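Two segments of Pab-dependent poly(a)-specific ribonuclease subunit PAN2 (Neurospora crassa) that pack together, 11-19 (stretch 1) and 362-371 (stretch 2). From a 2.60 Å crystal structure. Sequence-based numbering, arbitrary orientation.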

ATOM      1  N   PRO A  11     -14.247  21.163  -7.517  1.00 63.97           N
ATOM      2  CA  PRO A  11     -12.804  20.999  -7.738  1.00 58.14           C
ATOM      3  C   PRO A  11     -12.134  20.091  -6.705  1.00 51.78           C
ATOM      4  O   PRO A  11     -11.103  19.489  -7.002  1.00 52.71           O
ATOM      5  CB  PRO A  11     -12.264  22.433  -7.635  1.00 48.26           C
ATOM      6  CG  PRO A  11     -13.365  23.233  -7.001  1.00 48.60           C
ATOM      7  CD  PRO A  11     -14.627  22.582  -7.451  1.00 59.05           C
ATOM      8  N   GLU A  12     -12.721  19.989  -5.516  1.00 42.83           N
ATOM      9  CA  GLU A  12     -12.195  19.117  -4.473  1.00 45.88           C
ATOM     10  C   GLU A  12     -12.340  17.642  -4.846  1.00 52.21           C
ATOM     11  O   GLU A  12     -11.627  16.788  -4.319  1.00 46.93           O
ATOM     12  CB  GLU A  12     -12.899  19.387  -3.139  1.00 40.34           C
ATOM     13  CG  GLU A  12     -12.639  20.767  -2.543  1.00 49.50           C
ATOM     14  CD  GLU A  12     -13.546  21.846  -3.111  1.00 54.56           C
ATOM     15  OE1 GLU A  12     -14.157  21.622  -4.177  1.00 57.59           O
ATOM     16  OE2 GLU A  12     -13.651  22.922  -2.485  1.00 65.56           O
ATOM     17  N   TYR A  13     -13.266  17.350  -5.754  1.00 44.59           N
ATOM     18  CA  TYR A  13     -13.532  15.975  -6.169  1.00 44.28           C
ATOM     19  C   TYR A  13     -13.028  15.672  -7.576  1.00 48.35           C
ATOM     20  O   TYR A  13     -13.071  14.526  -8.016  1.00 44.44           O
ATOM     21  CB  TYR A  13     -15.031  15.675  -6.096  1.00 45.62           C
ATOM     22  CG  TYR A  13     -15.518  15.244  -4.731  1.00 48.24           C
ATOM     23  CD1 TYR A  13     -15.391  13.927  -4.311  1.00 43.09           C
ATOM     24  CD2 TYR A  13     -16.116  16.151  -3.867  1.00 46.98           C
ATOM     25  CE1 TYR A  13     -15.840  13.526  -3.068  1.00 44.28           C
ATOM     26  CE2 TYR A  13     -16.568  15.761  -2.621  1.00 44.43           C
ATOM     27  CZ  TYR A  13     -16.427  14.447  -2.226  1.00 48.32           C
ATOM     28  OH  TYR A  13     -16.875  14.054  -0.987  1.00 41.71           O
ATOM     29  N   ARG A  14     -12.557  16.696  -8.282  1.00 46.82           N
ATOM     30  CA  ARG A  14     -12.115  16.523  -9.663  1.00 44.47           C
ATOM     31  C   ARG A  14     -10.717  15.922  -9.748  1.00 44.16           C
ATOM     32  O   ARG A  14      -9.999  15.839  -8.748  1.00 48.63           O
ATOM     33  CB  ARG A  14     -12.153  17.857 -10.408  1.00 51.20           C
ATOM     34  CG  ARG A  14     -13.544  18.450 -10.530  1.00 52.42           C
ATOM     35  CD  ARG A  14     -13.501  19.857 -11.098  1.00 66.00           C
ATOM     36  NE  ARG A  14     -14.797  20.522 -10.994  1.00 88.76           N
ATOM     37  CZ  ARG A  14     -14.980  21.828 -11.150  1.00 81.18           C
ATOM     38  NH1 ARG A  14     -13.947  22.616 -11.414  1.00 89.30           N
ATOM     39  NH2 ARG A  14     -16.194  22.348 -11.037  1.00 64.47           N
ATOM     40  N   ILE A  15     -10.342  15.504 -10.953  1.00 47.04           N
ATOM     41  CA  ILE A  15      -9.034  14.907 -11.196  1.00 51.34           C
ATOM     42  C   ILE A  15      -7.905  15.916 -10.992  1.00 49.85           C
ATOM     43  O   ILE A  15      -7.924  17.009 -11.557  1.00 41.90           O
ATOM     44  CB  ILE A  15      -8.929  14.328 -12.622  1.00 43.90           C
ATOM     45  CG1 ILE A  15      -9.940  13.194 -12.821  1.00 58.72           C
ATOM     46  CG2 ILE A  15      -7.514  13.846 -12.885  1.00 42.41           C
ATOM     47  CD1 ILE A  15      -9.782  12.449 -14.128  1.00 65.28           C
ATOM     48  N   CYS A  16      -6.922  15.539 -10.182  1.00 50.74           N
ATOM     49  CA  CYS A  16      -5.784  16.405  -9.908  1.00 51.99           C
ATOM     50  C   CYS A  16      -4.615  16.079 -10.833  1.00 57.72           C
ATOM     51  O   CYS A  16      -4.107  14.958 -10.838  1.00 56.12           O
ATOM     52  CB  CYS A  16      -5.358  16.278  -8.446  1.00 60.74           C
ATOM     53  SG  CYS A  16      -6.671  16.661  -7.266  1.00 74.20           S
ATOM     54  N   GLU A  17      -4.199  17.068 -11.619  1.00 72.47           N
ATOM     55  CA  GLU A  17      -3.105  16.888 -12.564  1.00 70.77           C
ATOM     56  C   GLU A  17      -1.759  17.296 -11.977  1.00 67.58           C
ATOM     57  O   GLU A  17      -1.654  18.301 -11.274  1.00 70.23           O
ATOM     58  CB  GLU A  17      -3.362  17.690 -13.843  1.00 77.51           C
ATOM     59  CG  GLU A  17      -4.307  17.024 -14.825  1.00 90.61           C
ATOM     60  CD  GLU A  17      -4.424  17.797 -16.125  1.00112.75           C
ATOM     61  OE1 GLU A  17      -4.266  19.037 -16.097  1.00120.83           O
ATOM     62  OE2 GLU A  17      -4.668  17.166 -17.174  1.00113.32           O
ATOM     63  N   ILE A  18      -0.735  16.504 -12.273  1.00 68.40           N
ATOM     64  CA  ILE A  18       0.634  16.847 -11.910  1.00 72.31           C
ATOM     65  C   ILE A  18       1.305  17.563 -13.077  1.00 75.77           C
ATOM     66  O   ILE A  18       1.368  17.029 -14.183  1.00 72.03           O
ATOM     67  CB  ILE A  18       1.456  15.599 -11.531  1.00 66.76           C
ATOM     68  CG1 ILE A  18       0.801  14.863 -10.360  1.00 58.87           C
ATOM     69  CG2 ILE A  18       2.886  15.989 -11.190  1.00 66.10           C
ATOM     70  CD1 ILE A  18       1.551  13.623  -9.919  1.00 56.42           C
ATOM     71  N   LYS A  19       1.796  18.773 -12.835  1.00 83.19           N
ATOM     72  CA  LYS A  19       2.477  19.527 -13.883  1.00 87.80           C
ATOM     73  C   LYS A  19       3.985  19.329 -13.793  1.00 87.24           C
ATOM     74  O   LYS A  19       4.566  19.380 -12.707  1.00 81.13           O
ATOM     75  CB  LYS A  19       2.120  21.012 -13.802  1.00 90.51           C
ATOM     76  CG  LYS A  19       0.665  21.299 -14.151  1.00 97.74           C
ATOM     77  CD  LYS A  19       0.408  22.786 -14.349  1.00111.53           C
ATOM     78  CE  LYS A  19      -1.002  23.025 -14.874  1.00116.02           C
ATOM     79  NZ  LYS A  19      -1.244  24.452 -15.216  1.00 98.91           N
ATOM     80  N   HIS A 362     -11.993  11.868   6.117  1.00 46.71           N
ATOM     81  CA  HIS A 362     -11.143  12.614   5.197  1.00 37.43           C
ATOM     82  C   HIS A 362     -11.382  12.204   3.748  1.00 41.28           C
ATOM     83  O   HIS A 362     -11.671  11.042   3.458  1.00 40.10           O
ATOM     84  CB  HIS A 362      -9.667  12.420   5.547  1.00 42.91           C
ATOM     85  CG  HIS A 362      -9.237  13.150   6.780  1.00 46.29           C
ATOM     86  ND1 HIS A 362      -9.560  12.723   8.050  1.00 46.03           N
ATOM     87  CD2 HIS A 362      -8.507  14.280   6.937  1.00 45.72           C
ATOM     88  CE1 HIS A 362      -9.047  13.559   8.936  1.00 50.77           C
ATOM     89  NE2 HIS A 362      -8.404  14.512   8.286  1.00 45.62           N
ATOM     90  N   LEU A 363     -11.255  13.167   2.841  1.00 43.52           N
ATOM     91  CA  LEU A 363     -11.370  12.900   1.414  1.00 37.11           C
ATOM     92  C   LEU A 363      -9.993  12.690   0.794  1.00 45.51           C
ATOM     93  O   LEU A 363      -9.163  13.599   0.784  1.00 50.39           O
ATOM     94  CB  LEU A 363     -12.097  14.046   0.709  1.00 29.67           C
ATOM     95  CG  LEU A 363     -12.052  14.041  -0.821  1.00 37.61           C
ATOM     96  CD1 LEU A 363     -12.702  12.786  -1.383  1.00 37.13           C
ATOM     97  CD2 LEU A 363     -12.712  15.291  -1.383  1.00 38.08           C
ATOM     98  N   PHE A 364      -9.754  11.488   0.282  1.00 44.14           N
ATOM     99  CA  PHE A 364      -8.484  11.176  -0.362  1.00 39.74           C
ATOM    100  C   PHE A 364      -8.618  11.179  -1.881  1.00 37.49           C
ATOM    101  O   PHE A 364      -8.726  10.124  -2.507  1.00 41.34           O
ATOM    102  CB  PHE A 364      -7.954   9.822   0.118  1.00 34.19           C
ATOM    103  CG  PHE A 364      -7.493   9.823   1.548  1.00 35.44           C
ATOM    104  CD1 PHE A 364      -6.189  10.168   1.867  1.00 41.77           C
ATOM    105  CD2 PHE A 364      -8.359   9.477   2.570  1.00 36.59           C
ATOM    106  CE1 PHE A 364      -5.760  10.170   3.181  1.00 45.15           C
ATOM    107  CE2 PHE A 364      -7.935   9.476   3.886  1.00 39.51           C
ATOM    108  CZ  PHE A 364      -6.634   9.823   4.192  1.00 42.14           C
ATOM    109  N   ASN A 365      -8.621  12.373  -2.464  1.00 42.14           N
ATOM    110  CA  ASN A 365      -8.628  12.518  -3.914  1.00 39.08           C
ATOM    111  C   ASN A 365      -7.200  12.515  -4.440  1.00 47.41           C
ATOM    112  O   ASN A 365      -6.623  13.572  -4.701  1.00 58.64           O
ATOM    113  CB  ASN A 365      -9.354  13.801  -4.325  1.00 36.52           C
ATOM    114  CG  ASN A 365      -9.482  13.945  -5.831  1.00 46.25           C
ATOM    115  OD1 ASN A 365      -9.194  13.014  -6.585  1.00 42.81           O
ATOM    116  ND2 ASN A 365      -9.925  15.115  -6.276  1.00 43.04           N
ATOM    117  N   ASP A 366      -6.642  11.315  -4.587  1.00 44.94           N
ATOM    118  CA  ASP A 366      -5.238  11.133  -4.946  1.00 43.56           C
ATOM    119  C   ASP A 366      -4.330  11.863  -3.958  1.00 47.55           C
ATOM    120  O   ASP A 366      -4.371  11.589  -2.759  1.00 44.90           O
ATOM    121  CB  ASP A 366      -4.976  11.601  -6.380  1.00 40.76           C
ATOM    122  CG  ASP A 366      -5.566  10.662  -7.415  1.00 44.17           C
ATOM    123  OD1 ASP A 366      -5.418   9.431  -7.255  1.00 38.42           O
ATOM    124  OD2 ASP A 366      -6.182  11.149  -8.386  1.00 47.85           O
ATOM    125  N   PHE A 367      -3.516  12.791  -4.452  1.00 46.61           N
ATOM    126  CA  PHE A 367      -2.601  13.518  -3.578  1.00 44.93           C
ATOM    127  C   PHE A 367      -3.262  14.757  -2.978  1.00 43.13           C
ATOM    128  O   PHE A 367      -2.620  15.533  -2.270  1.00 51.00           O
ATOM    129  CB  PHE A 367      -1.319  13.902  -4.326  1.00 36.00           C
ATOM    130  CG  PHE A 367      -1.552  14.672  -5.595  1.00 39.10           C
ATOM    131  CD1 PHE A 367      -1.625  16.056  -5.580  1.00 47.21           C
ATOM    132  CD2 PHE A 367      -1.677  14.014  -6.807  1.00 42.21           C
ATOM    133  CE1 PHE A 367      -1.833  16.767  -6.747  1.00 50.41           C
ATOM    134  CE2 PHE A 367      -1.884  14.719  -7.978  1.00 48.36           C
ATOM    135  CZ  PHE A 367      -1.959  16.097  -7.948  1.00 54.96           C
ATOM    136  N   SER A 368      -4.547  14.936  -3.262  1.00 48.71           N
ATOM    137  CA  SER A 368      -5.319  16.012  -2.652  1.00 40.04           C
ATOM    138  C   SER A 368      -6.119  15.478  -1.467  1.00 47.74           C
ATOM    139  O   SER A 368      -7.111  14.770  -1.645  1.00 48.84           O
ATOM    140  CB  SER A 368      -6.251  16.661  -3.676  1.00 40.67           C
ATOM    141  OG  SER A 368      -7.007  17.705  -3.088  1.00 50.85           O
ATOM    142  N   VAL A 369      -5.680  15.819  -0.261  1.00 44.17           N
ATOM    143  CA  VAL A 369      -6.308  15.318   0.957  1.00 39.32           C
ATOM    144  C   VAL A 369      -6.992  16.440   1.732  1.00 49.27           C
ATOM    145  O   VAL A 369      -6.417  17.511   1.925  1.00 53.44           O
ATOM    146  CB  VAL A 369      -5.277  14.625   1.866  1.00 37.29           C
ATOM    147  CG1 VAL A 369      -5.950  14.064   3.111  1.00 35.84           C
ATOM    148  CG2 VAL A 369      -4.555  13.529   1.101  1.00 37.34           C
ATOM    149  N   ARG A 370      -8.218  16.186   2.176  1.00 50.43           N
ATOM    150  CA  ARG A 370      -9.001  17.196   2.874  1.00 50.20           C
ATOM    151  C   ARG A 370      -9.903  16.560   3.925  1.00 52.47           C
ATOM    152  O   ARG A 370     -10.429  15.466   3.718  1.00 66.21           O
ATOM    153  CB  ARG A 370      -9.838  17.992   1.875  1.00 49.23           C
ATOM    154  CG  ARG A 370      -9.776  19.497   2.050  1.00 71.64           C
ATOM    155  CD  ARG A 370     -10.274  20.198   0.796  1.00 75.45           C
ATOM    156  NE  ARG A 370      -9.199  20.879   0.081  1.00 77.65           N
ATOM    157  CZ  ARG A 370      -8.345  20.277  -0.741  1.00 72.54           C
ATOM    158  NH1 ARG A 370      -8.433  18.971  -0.952  1.00 89.53           N
ATOM    159  NH2 ARG A 370      -7.399  20.980  -1.348  1.00 80.74           N
ATOM    160  N   GLY A 371     -10.077  17.247   5.052  1.00 52.00           N
ATOM    161  CA  GLY A 371     -10.973  16.776   6.093  1.00 38.36           C
ATOM    162  C   GLY A 371     -12.413  17.121   5.768  1.00 45.63           C
ATOM    163  O   GLY A 371     -12.700  18.213   5.275  1.00 52.45           O
TER
HETATM  164  O   HOH W   1      -9.674  17.095  -2.138  1.00 48.76           O
HETATM  165  O   HOH W   2      -7.160  13.440  -8.770  1.00 44.54           O

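The polar heart of this contact is the side-chain amide of Asn 365. Its ND2 donates to the backbone oxygen of Arg 14 (ND2 to O, 2.6 Å, nearly linear at 165°) and to that of Glu 12 (ND2 to O, 3.1 Å, 148°). A side-chain amide nitrogen carries two hydrogens, so one asparagine can serve two carbonyls of a segment that has no regular secondary structure of its own. The other half of the amide is engaged as well: water 2 donates to Asn 365 OD1 (3.0 Å from the water O) and to Asp 366 OD2 (2.5 Å), and accepts from the backbone N of Cys 16 (2.5 Å), so the water links Cys 16 N to Asn 365 and Asp 366. Asn 365 also opens a type II' turn ending at Ser 368, closed by paired backbone bonds between these two residues, which joins the two strands of the hairpin.

Water 1 adds a second bridge, donating to Glu 12 O (2.9 Å from the water O) and, weakly, to Ser 368 O (3.5 Å). Nearby, Arg 370 NH1 donates to Ser 368 OG (2.9 Å), and the aliphatic CG of Glu 12 lies over one face of the guanidinium, 4.1 Å from Arg 370 CD.

Around this polar core the packing is apolar. Leu 363 CD2 sits over the face of the Tyr 13 ring, 3.9 Å from its centroid and 10° off the normal, a CH-pi contact well suited to a methyl of the branched leucine side chain; Leu 363 CD1 approaches Tyr 13 CE1 at 3.6 Å. Within the turn, the ring of Phe 367 packs against Cys 16 and Ile 18: its CZ is 3.4 Å from Cys 16 CB, and its CE2 is 3.6 Å from Ile 18 CG1, an aliphatic carbon suited to an aromatic neighbor. Cys 16 points toward the hairpin, its short side chain fitting close against both Phe 367 and Ser 368, with SG 3.6 Å from Ser 368 CB.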